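Local coordinates for gliding motility protein MglB (PDB 6IZW), which probably serves as a molecular adaptor and guanyl-nucleotide exchange factor in the gliding motility of Myxococcus xanthus, at residues E11-L22 against I118-F129. The protein carries 1 engineered substitution. Sequence-based numbering, arbitrary orientation.
Sequences EFTKINAVCDRL and IKKASDELTKIF
Val18 and Ile128 are reciprocal knobs in the seam between two antiparallel helical segments, 11-22 and 118-129, whose axes approach to 10.0 Å. Val18 fits the hole lined by Ala121, Glu124, Leu125 and Ile128; Ile128 fills the one formed by Glu11, Lys14, Ile15 and Val18. The two knobs meet tip to tip, Val18 CG2 lying 3.6 Å from Ile128 CD1. With Val18 CG1 anti to the backbone N (chi1 171°), that methyl presses on Ala121 CB at 3.7 Å. Buried Leu22 wedges its CD1 against Ala121 CB and Ile118 CG1, both at 3.6 Å. The parent helices, 9-25 and 111-130, lie side by side on one face of the antiparallel sheet, as in the Roadblock/LC7 fold; Leu22 and Ile118 both reach Val103, while Ile15 and Leu125 share Leu33. Ile15 CD1 comes in at the edge of the Phe129 ring, 3.5 Å from Phe129 CE1. On the solvent side exposed Lys14 and Glu124 give less contact: Lys14 runs antiparallel alongside Ile128, its CB 3.6 Å from Ile128 CD1, and Glu124 likewise flanks Val18. Cutting Ile128 back to an alanine is likely to open a gap beside Val18 CG2 and deprive the aliphatic stem of Lys14 of its apolar neighbour.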
loop_
_atom_site.group_PDB
_atom_site.type_symbol
_atom_site.label_atom_id
_atom_site.label_comp_id
_atom_site.label_asym_id
_atom_site.label_seq_id
_atom_site.Cartn_x
_atom_site.Cartn_y
_atom_site.Cartn_z
ATOM N N GLU B 11 -25.183 7.386 8.912
ATOM C CA GLU B 11 -24.474 7.665 7.670
ATOM C C GLU B 11 -24.043 6.406 6.917
ATOM O O GLU B 11 -23.772 6.488 5.715
ATOM C CB GLU B 11 -23.256 8.558 7.950
ATOM C CG GLU B 11 -21.912 7.828 8.021
ATOM C CD GLU B 11 -20.713 8.779 8.085
ATOM O OE1 GLU B 11 -20.631 9.601 9.026
ATOM O OE2 GLU B 11 -19.851 8.708 7.183
ATOM N N PHE B 12 -23.989 5.245 7.570
ATOM C CA PHE B 12 -23.617 4.037 6.841
ATOM C C PHE B 12 -24.683 3.671 5.826
ATOM O O PHE B 12 -24.372 3.290 4.693
ATOM C CB PHE B 12 -23.383 2.869 7.806
ATOM C CG PHE B 12 -22.816 1.630 7.145
ATOM C CD1 PHE B 12 -21.724 1.715 6.290
ATOM C CD2 PHE B 12 -23.368 0.379 7.391
ATOM C CE1 PHE B 12 -21.203 0.574 5.688
ATOM C CE2 PHE B 12 -22.847 -0.767 6.791
ATOM C CZ PHE B 12 -21.766 -0.668 5.938
ATOM N N THR B 13 -25.947 3.797 6.220
ATOM C CA THR B 13 -27.052 3.356 5.381
ATOM C C THR B 13 -27.154 4.192 4.110
ATOM O O THR B 13 -27.432 3.656 3.030
ATOM C CB THR B 13 -28.336 3.428 6.196
ATOM O OG1 THR B 13 -28.291 4.608 7.008
ATOM C CG2 THR B 13 -28.438 2.213 7.111
ATOM N N LYS B 14 -26.916 5.503 4.214
ATOM C CA LYS B 14 -26.934 6.357 3.029
ATOM C C LYS B 14 -25.771 6.039 2.098
ATOM O O LYS B 14 -25.940 5.993 0.872
ATOM C CB LYS B 14 -26.885 7.834 3.423
ATOM C CG LYS B 14 -27.629 8.215 4.693
ATOM C CD LYS B 14 -27.360 9.678 5.060
ATOM C CE LYS B 14 -28.556 10.306 5.776
ATOM N NZ LYS B 14 -28.597 11.794 5.653
ATOM N N ILE B 15 -24.577 5.836 2.661
ATOM C CA ILE B 15 -23.398 5.562 1.844
ATOM C C ILE B 15 -23.608 4.305 1.015
ATOM O O ILE B 15 -23.316 4.281 -0.187
ATOM C CB ILE B 15 -22.146 5.463 2.735
ATOM C CG1 ILE B 15 -21.665 6.860 3.142
ATOM C CG2 ILE B 15 -21.038 4.735 2.018
ATOM C CD1 ILE B 15 -20.619 6.844 4.247
ATOM N N ASN B 16 -24.149 3.250 1.630
ATOM C CA ASN B 16 -24.438 2.028 0.884
ATOM C C ASN B 16 -25.442 2.281 -0.236
ATOM O O ASN B 16 -25.367 1.657 -1.301
ATOM C CB ASN B 16 -24.958 0.942 1.828
ATOM C CG ASN B 16 -24.095 0.780 3.066
ATOM O OD1 ASN B 16 -24.601 0.547 4.161
ATOM N ND2 ASN B 16 -22.786 0.914 2.897
ATOM N N ALA B 17 -26.395 3.192 -0.013
ATOM C CA ALA B 17 -27.388 3.487 -1.040
ATOM C C ALA B 17 -26.737 4.123 -2.265
ATOM O O ALA B 17 -27.039 3.752 -3.404
ATOM C CB ALA B 17 -28.480 4.392 -0.468
ATOM N N VAL B 18 -25.834 5.084 -2.051
ATOM C CA VAL B 18 -25.114 5.691 -3.171
ATOM C C VAL B 18 -24.415 4.623 -4.004
ATOM O O VAL B 18 -24.413 4.678 -5.240
ATOM C CB VAL B 18 -24.114 6.746 -2.658
ATOM C CG1 VAL B 18 -23.218 7.213 -3.786
ATOM C CG2 VAL B 18 -24.844 7.923 -2.029
ATOM N N CYS B 19 -23.841 3.618 -3.341
ATOM C CA CYS B 19 -23.037 2.623 -4.045
ATOM C C CYS B 19 -23.893 1.735 -4.937
ATOM O O CYS B 19 -23.566 1.519 -6.110
ATOM C CB CYS B 19 -22.252 1.774 -3.042
ATOM S SG CYS B 19 -20.796 2.584 -2.358
ATOM N N ASP B 20 -24.985 1.187 -4.399
ATOM C CA ASP B 20 -25.801 0.295 -5.215
ATOM C C ASP B 20 -26.558 1.052 -6.303
ATOM O O ASP B 20 -26.989 0.438 -7.287
ATOM C CB ASP B 20 -26.751 -0.527 -4.339
ATOM C CG ASP B 20 -27.400 0.291 -3.245
ATOM O OD1 ASP B 20 -27.345 -0.132 -2.070
ATOM O OD2 ASP B 20 -27.992 1.340 -3.559
ATOM N N ARG B 21 -26.706 2.370 -6.163
ATOM C CA ARG B 21 -27.153 3.175 -7.294
ATOM C C ARG B 21 -26.204 3.012 -8.473
ATOM O O ARG B 21 -26.625 2.700 -9.593
ATOM C CB ARG B 21 -27.252 4.645 -6.883
ATOM N N LEU B 22 -24.905 3.185 -8.227
ATOM C CA LEU B 22 -23.954 3.243 -9.327
ATOM C C LEU B 22 -23.797 1.889 -10.005
ATOM O O LEU B 22 -23.648 1.821 -11.230
ATOM C CB LEU B 22 -22.612 3.759 -8.820
ATOM C CG LEU B 22 -21.747 4.481 -9.853
ATOM C CD1 LEU B 22 -20.815 5.440 -9.152
ATOM C CD2 LEU B 22 -20.955 3.489 -10.682
ATOM N N ILE B 118 -20.605 8.778 -11.901
ATOM C CA ILE B 118 -19.595 9.052 -10.884
ATOM C C ILE B 118 -19.544 10.536 -10.540
ATOM O O ILE B 118 -19.203 10.904 -9.409
ATOM C CB ILE B 118 -18.232 8.517 -11.361
ATOM C CG1 ILE B 118 -18.094 7.039 -10.984
ATOM C CG2 ILE B 118 -17.072 9.340 -10.804
ATOM C CD1 ILE B 118 -17.131 6.288 -11.855
ATOM N N LYS B 119 -19.882 11.413 -11.490
ATOM C CA LYS B 119 -19.982 12.835 -11.171
ATOM C C LYS B 119 -21.030 13.082 -10.089
ATOM O O LYS B 119 -20.861 13.961 -9.233
ATOM C CB LYS B 119 -20.312 13.632 -12.434
ATOM N N LYS B 120 -22.111 12.302 -10.101
ATOM C CA LYS B 120 -23.211 12.468 -9.161
ATOM C C LYS B 120 -22.963 11.723 -7.852
ATOM O O LYS B 120 -23.091 12.307 -6.770
ATOM C CB LYS B 120 -24.521 11.995 -9.802
ATOM N N ALA B 121 -22.611 10.437 -7.939
ATOM C CA ALA B 121 -22.358 9.651 -6.734
ATOM C C ALA B 121 -21.287 10.298 -5.860
ATOM O O ALA B 121 -21.448 10.393 -4.638
ATOM C CB ALA B 121 -21.960 8.226 -7.113
ATOM N N SER B 122 -20.191 10.757 -6.466
ATOM C CA SER B 122 -19.179 11.469 -5.696
ATOM C C SER B 122 -19.762 12.718 -5.051
ATOM O O SER B 122 -19.581 12.950 -3.853
ATOM C CB SER B 122 -17.992 11.834 -6.582
ATOM O OG SER B 122 -17.201 12.819 -5.943
ATOM N N ASP B 123 -20.470 13.535 -5.835
ATOM C CA ASP B 123 -21.113 14.724 -5.279
ATOM C C ASP B 123 -22.146 14.352 -4.219
ATOM O O ASP B 123 -22.308 15.073 -3.223
ATOM C CB ASP B 123 -21.751 15.545 -6.403
ATOM C CG ASP B 123 -21.822 17.034 -6.076
ATOM O OD1 ASP B 123 -21.117 17.476 -5.138
ATOM O OD2 ASP B 123 -22.586 17.761 -6.757
ATOM N N GLU B 124 -22.840 13.224 -4.409
ATOM C CA GLU B 124 -23.745 12.712 -3.386
ATOM C C GLU B 124 -22.989 12.296 -2.126
ATOM O O GLU B 124 -23.501 12.454 -1.011
ATOM C CB GLU B 124 -24.537 11.531 -3.943
ATOM C CG GLU B 124 -26.028 11.607 -3.694
ATOM C CD GLU B 124 -26.773 10.415 -4.269
ATOM O OE1 GLU B 124 -26.149 9.634 -5.025
ATOM O OE2 GLU B 124 -27.981 10.263 -3.966
ATOM N N LEU B 125 -21.776 11.754 -2.278
ATOM C CA LEU B 125 -21.049 11.256 -1.114
ATOM C C LEU B 125 -20.561 12.397 -0.233
ATOM O O LEU B 125 -20.590 12.290 0.997
ATOM C CB LEU B 125 -19.874 10.383 -1.551
ATOM C CG LEU B 125 -20.248 8.953 -1.936
ATOM C CD1 LEU B 125 -19.006 8.170 -2.268
ATOM C CD2 LEU B 125 -21.024 8.285 -0.816
ATOM N N THR B 126 -20.098 13.489 -0.839
ATOM C CA THR B 126 -19.713 14.646 -0.044
ATOM C C THR B 126 -20.921 15.303 0.615
ATOM O O THR B 126 -20.762 15.995 1.628
ATOM C CB THR B 126 -18.962 15.653 -0.913
ATOM O OG1 THR B 126 -19.896 16.557 -1.515
ATOM C CG2 THR B 126 -18.194 14.935 -2.010
ATOM N N LYS B 127 -22.123 15.093 0.067
ATOM C CA LYS B 127 -23.329 15.569 0.734
ATOM C C LYS B 127 -23.613 14.762 1.996
ATOM O O LYS B 127 -24.076 15.316 3.002
ATOM C CB LYS B 127 -24.524 15.516 -0.222
ATOM N N ILE B 128 -23.338 13.453 1.966
ATOM C CA ILE B 128 -23.498 12.641 3.170
ATOM C C ILE B 128 -22.444 13.016 4.207
ATOM O O ILE B 128 -22.752 13.199 5.391
ATOM C CB ILE B 128 -23.448 11.143 2.826
ATOM C CG1 ILE B 128 -24.530 10.791 1.800
ATOM C CG2 ILE B 128 -23.600 10.303 4.087
ATOM C CD1 ILE B 128 -24.458 9.359 1.289
ATOM N N PHE B 129 -21.185 13.158 3.777
ATOM C CA PHE B 129 -20.133 13.565 4.705
ATOM C C PHE B 129 -20.368 14.968 5.242
ATOM O O PHE B 129 -19.750 15.352 6.242
ATOM C CB PHE B 129 -18.750 13.496 4.036
ATOM C CG PHE B 129 -18.349 12.112 3.571
ATOM C CD1 PHE B 129 -19.025 10.981 4.011
ATOM C CD2 PHE B 129 -17.287 11.949 2.695
ATOM C CE1 PHE B 129 -18.654 9.721 3.577
ATOM C CE2 PHE B 129 -16.913 10.694 2.262
ATOM C CZ PHE B 129 -17.597 9.579 2.704
#